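Local coordinates for putative riboflavin biosynthesis protein (PDB 3KY8) that probably acts as a reductase of riboflavin biosynthesis, reducing a phosphoribosylamino-substituted aminouracil, at residues 72-77 and 82-87. Residues are numbered along the deposited sequence; the frame is centred on the assembly and turned at random.
With SO4 (sulfate ion), chain E.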
ATOM      1  N   ASN A  72     -19.109   7.425  -7.684  1.00 39.06           N
ATOM      2  CA  ASN A  72     -18.630   6.159  -8.206  1.00 37.53           C
ATOM      3  C   ASN A  72     -18.969   4.996  -7.292  1.00 39.74           C
ATOM      4  O   ASN A  72     -19.321   3.941  -7.798  1.00 41.73           O
ATOM      5  CB  ASN A  72     -17.125   6.150  -8.417  1.00 38.25           C
ATOM      6  CG  ASN A  72     -16.681   7.102  -9.504  1.00 39.59           C
ATOM      7  OD1 ASN A  72     -15.727   7.862  -9.315  1.00 47.34           O
ATOM      8  ND2 ASN A  72     -17.373   7.085 -10.633  1.00 37.21           N
ATOM      9  N   THR A  73     -18.816   5.171  -5.969  1.00 37.18           N
ATOM     10  CA  THR A  73     -19.121   4.109  -5.023  1.00 37.39           C
ATOM     11  C   THR A  73     -20.645   3.947  -4.969  1.00 35.67           C
ATOM     12  O   THR A  73     -21.143   2.820  -4.999  1.00 36.16           O
ATOM     13  CB  THR A  73     -18.510   4.376  -3.618  1.00 38.04           C
ATOM     14  OG1 THR A  73     -17.090   4.521  -3.739  1.00 41.50           O
ATOM     15  CG2 THR A  73     -18.799   3.232  -2.615  1.00 32.74           C
ATOM     16  N   LEU A  74     -21.383   5.058  -4.920  1.00 33.61           N
ATOM     17  CA  LEU A  74     -22.830   4.975  -4.850  1.00 34.31           C
ATOM     18  C   LEU A  74     -23.356   4.144  -6.040  1.00 36.20           C
ATOM     19  O   LEU A  74     -24.144   3.203  -5.855  1.00 35.04           O
ATOM     20  CB  LEU A  74     -23.487   6.353  -4.844  1.00 34.85           C
ATOM     21  CG  LEU A  74     -25.010   6.289  -4.768  1.00 36.36           C
ATOM     22  CD1 LEU A  74     -25.442   5.712  -3.401  1.00 32.50           C
ATOM     23  CD2 LEU A  74     -25.618   7.657  -5.056  1.00 30.77           C
ATOM     24  N   ASP A  75     -22.889   4.473  -7.238  1.00 34.34           N
ATOM     25  CA  ASP A  75     -23.367   3.793  -8.455  1.00 37.59           C
ATOM     26  C   ASP A  75     -23.089   2.289  -8.428  1.00 36.72           C
ATOM     27  O   ASP A  75     -23.868   1.516  -9.004  1.00 35.29           O
ATOM     28  CB  ASP A  75     -22.782   4.418  -9.751  1.00 35.34           C
ATOM     29  CG  ASP A  75     -23.285   5.833 -10.019  1.00 40.36           C
ATOM     30  OD1 ASP A  75     -24.269   6.266  -9.380  1.00 46.65           O
ATOM     31  OD2 ASP A  75     -22.690   6.535 -10.870  1.00 47.80           O
HETATM   32  N   MSE A  76     -22.002   1.881  -7.773  1.00 34.60           N
HETATM   33  CA  MSE A  76     -21.698   0.464  -7.619  1.00 36.85           C
HETATM   34  C   MSE A  76     -22.477  -0.198  -6.530  1.00 37.71           C
HETATM   35  O   MSE A  76     -22.685  -1.414  -6.571  1.00 40.12           O
HETATM   36  CB  MSE A  76     -20.212   0.231  -7.353  1.00 40.38           C
HETATM   37  CG  MSE A  76     -19.337   0.641  -8.517  1.00 34.76           C
HETATM   38 SE   MSE A  76     -19.726  -0.382 -10.168  0.75 40.98          SE
HETATM   39  CE  MSE A  76     -18.787  -2.009  -9.689  1.00 53.43           C
ATOM     40  N   VAL A  77     -22.917   0.562  -5.540  1.00 38.96           N
ATOM     41  CA  VAL A  77     -23.715  -0.041  -4.450  1.00 36.72           C
ATOM     42  C   VAL A  77     -25.159  -0.105  -4.929  1.00 39.46           C
ATOM     43  O   VAL A  77     -25.771  -1.156  -4.828  1.00 44.16           O
ATOM     44  CB  VAL A  77     -23.575   0.713  -3.063  1.00 36.47           C
ATOM     45  CG1 VAL A  77     -24.474   0.089  -2.011  1.00 35.72           C
ATOM     46  CG2 VAL A  77     -22.138   0.695  -2.564  1.00 33.77           C
ATOM     47  N   CYS A  82     -30.071  -5.124  -4.815  1.00 48.32           N
ATOM     48  CA  CYS A  82     -29.246  -4.579  -3.691  1.00 46.15           C
ATOM     49  C   CYS A  82     -29.920  -4.645  -2.320  1.00 44.64           C
ATOM     50  O   CYS A  82     -31.076  -4.234  -2.148  1.00 47.59           O
ATOM     51  CB  CYS A  82     -28.923  -3.085  -3.965  1.00 44.66           C
ATOM     52  SG  CYS A  82     -28.211  -2.045  -2.560  1.00 54.89           S
ATOM     53  N   ASP A  83     -29.210  -5.134  -1.322  1.00 42.74           N
ATOM     54  CA  ASP A  83     -29.705  -4.968   0.027  1.00 43.52           C
ATOM     55  C   ASP A  83     -28.842  -3.881   0.625  1.00 40.42           C
ATOM     56  O   ASP A  83     -27.671  -4.102   0.900  1.00 38.49           O
ATOM     57  CB  ASP A  83     -29.638  -6.259   0.838  1.00 43.83           C
ATOM     58  CG  ASP A  83     -30.477  -7.380   0.233  1.00 51.72           C
ATOM     59  OD1 ASP A  83     -31.727  -7.235   0.124  1.00 48.05           O
ATOM     60  OD2 ASP A  83     -29.867  -8.420  -0.110  1.00 54.14           O
ATOM     61  N   TRP A  84     -29.432  -2.704   0.810  1.00 38.04           N
ATOM     62  CA  TRP A  84     -28.710  -1.539   1.298  1.00 35.38           C
ATOM     63  C   TRP A  84     -27.977  -1.911   2.577  1.00 34.16           C
ATOM     64  O   TRP A  84     -28.593  -2.412   3.521  1.00 32.24           O
ATOM     65  CB  TRP A  84     -29.693  -0.417   1.565  1.00 34.84           C
ATOM     66  CG  TRP A  84     -29.062   0.885   1.825  1.00 35.01           C
ATOM     67  CD1 TRP A  84     -29.052   1.563   2.996  1.00 32.79           C
ATOM     68  CD2 TRP A  84     -28.308   1.672   0.890  1.00 29.13           C
ATOM     69  NE1 TRP A  84     -28.373   2.750   2.846  1.00 35.89           N
ATOM     70  CE2 TRP A  84     -27.919   2.842   1.556  1.00 32.10           C
ATOM     71  CE3 TRP A  84     -27.967   1.514  -0.455  1.00 38.91           C
ATOM     72  CZ2 TRP A  84     -27.193   3.844   0.932  1.00 36.80           C
ATOM     73  CZ3 TRP A  84     -27.248   2.505  -1.076  1.00 36.61           C
ATOM     74  CH2 TRP A  84     -26.859   3.657  -0.374  1.00 37.33           C
ATOM     75  N   PRO A  85     -26.652  -1.751   2.596  1.00 34.03           N
ATOM     76  CA  PRO A  85     -25.907  -2.241   3.750  1.00 35.27           C
ATOM     77  C   PRO A  85     -25.670  -1.297   4.900  1.00 36.46           C
ATOM     78  O   PRO A  85     -25.056  -1.723   5.888  1.00 37.25           O
ATOM     79  CB  PRO A  85     -24.574  -2.617   3.138  1.00 34.11           C
ATOM     80  CG  PRO A  85     -24.414  -1.701   2.016  1.00 32.99           C
ATOM     81  CD  PRO A  85     -25.756  -1.274   1.536  1.00 35.24           C
ATOM     82  N   TYR A  86     -26.138  -0.048   4.786  1.00 37.20           N
ATOM     83  CA  TYR A  86     -25.841   1.011   5.781  1.00 34.43           C
ATOM     84  C   TYR A  86     -27.015   1.405   6.628  1.00 32.77           C
ATOM     85  O   TYR A  86     -28.082   1.720   6.102  1.00 32.12           O
ATOM     86  CB  TYR A  86     -25.336   2.248   5.098  1.00 36.57           C
ATOM     87  CG  TYR A  86     -24.268   1.957   4.126  1.00 32.70           C
ATOM     88  CD1 TYR A  86     -23.000   1.552   4.547  1.00 33.92           C
ATOM     89  CD2 TYR A  86     -24.519   2.072   2.768  1.00 40.33           C
ATOM     90  CE1 TYR A  86     -22.024   1.269   3.630  1.00 37.62           C
ATOM     91  CE2 TYR A  86     -23.571   1.796   1.851  1.00 39.84           C
ATOM     92  CZ  TYR A  86     -22.324   1.389   2.274  1.00 43.64           C
ATOM     93  OH  TYR A  86     -21.402   1.132   1.304  1.00 38.76           O
ATOM     94  N   SER A  87     -26.791   1.400   7.944  1.00 30.35           N
ATOM     95  CA  SER A  87     -27.778   1.763   8.931  1.00 32.29           C
ATOM     96  C   SER A  87     -27.777   3.261   9.269  1.00 33.37           C
ATOM     97  O   SER A  87     -28.617   3.707  10.056  1.00 33.93           O
ATOM     98  CB  SER A  87     -27.519   0.969  10.207  1.00 30.95           C
ATOM     99  OG  SER A  87     -26.256   1.322  10.730  1.00 37.35           O
TER
HETATM  100  S   SO4 E 181     -15.764   7.924  -5.318  1.00 34.72           S
HETATM  101  O1  SO4 E 181     -14.598   7.411  -5.982  1.00 32.78           O
HETATM  102  O2  SO4 E 181     -16.481   8.804  -6.200  1.00 34.47           O
HETATM  103  O3  SO4 E 181     -15.359   8.754  -4.192  1.00 26.31           O
HETATM  104  O4  SO4 E 181     -16.571   6.812  -4.886  1.00 35.95           O
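Val77, in the last turn of helix 71-77, meets Cys82, Trp84, Pro85 and Tyr86 of the loop that leads on to strand 90-93. Helix and loop together connect the adjacent parallel strands 66-70 and 90-93, a beta-alpha-beta crossover of the RibD C-terminal domain. CB of Val77 points toward the loop and splits into two methyls. CG1, anti to the backbone N (chi1 177°), lies 3.8 Å from Trp84 CZ3, with Pro85 CD and Cys82 SG slightly farther off. CG2, beside the backbone N, approaches Tyr86 OH at 4.0 Å. A short, branched valine thus serves different partners with two methyls; Tyr86 suits its place by also packing on Leu67 and Met69.

Leu74 brings CD1 to the edge of the indole, near its plane, 3.9 Å from Trp84 CH2. Its longer chain also reaches three strands, which suits a buried leucine. Pro85 CD and Tyr86 CD2 lie over the rim of one indole face; the wide ring also touches Val90 and Val108, linking helix, loop and sheet.

At the helix start, Thr73 suits a sulfate, probably from the crystallisation liquor: its N and OG1 both bond to O4, the latter at 2.6 Å. Val136 N and Thr137 OG1 also bond to this ion. Between the segments, apolar contacts of Val77 and Leu74 predominate, so dispersion and burial of hydrocarbon probably contribute much to holding helix and loop together.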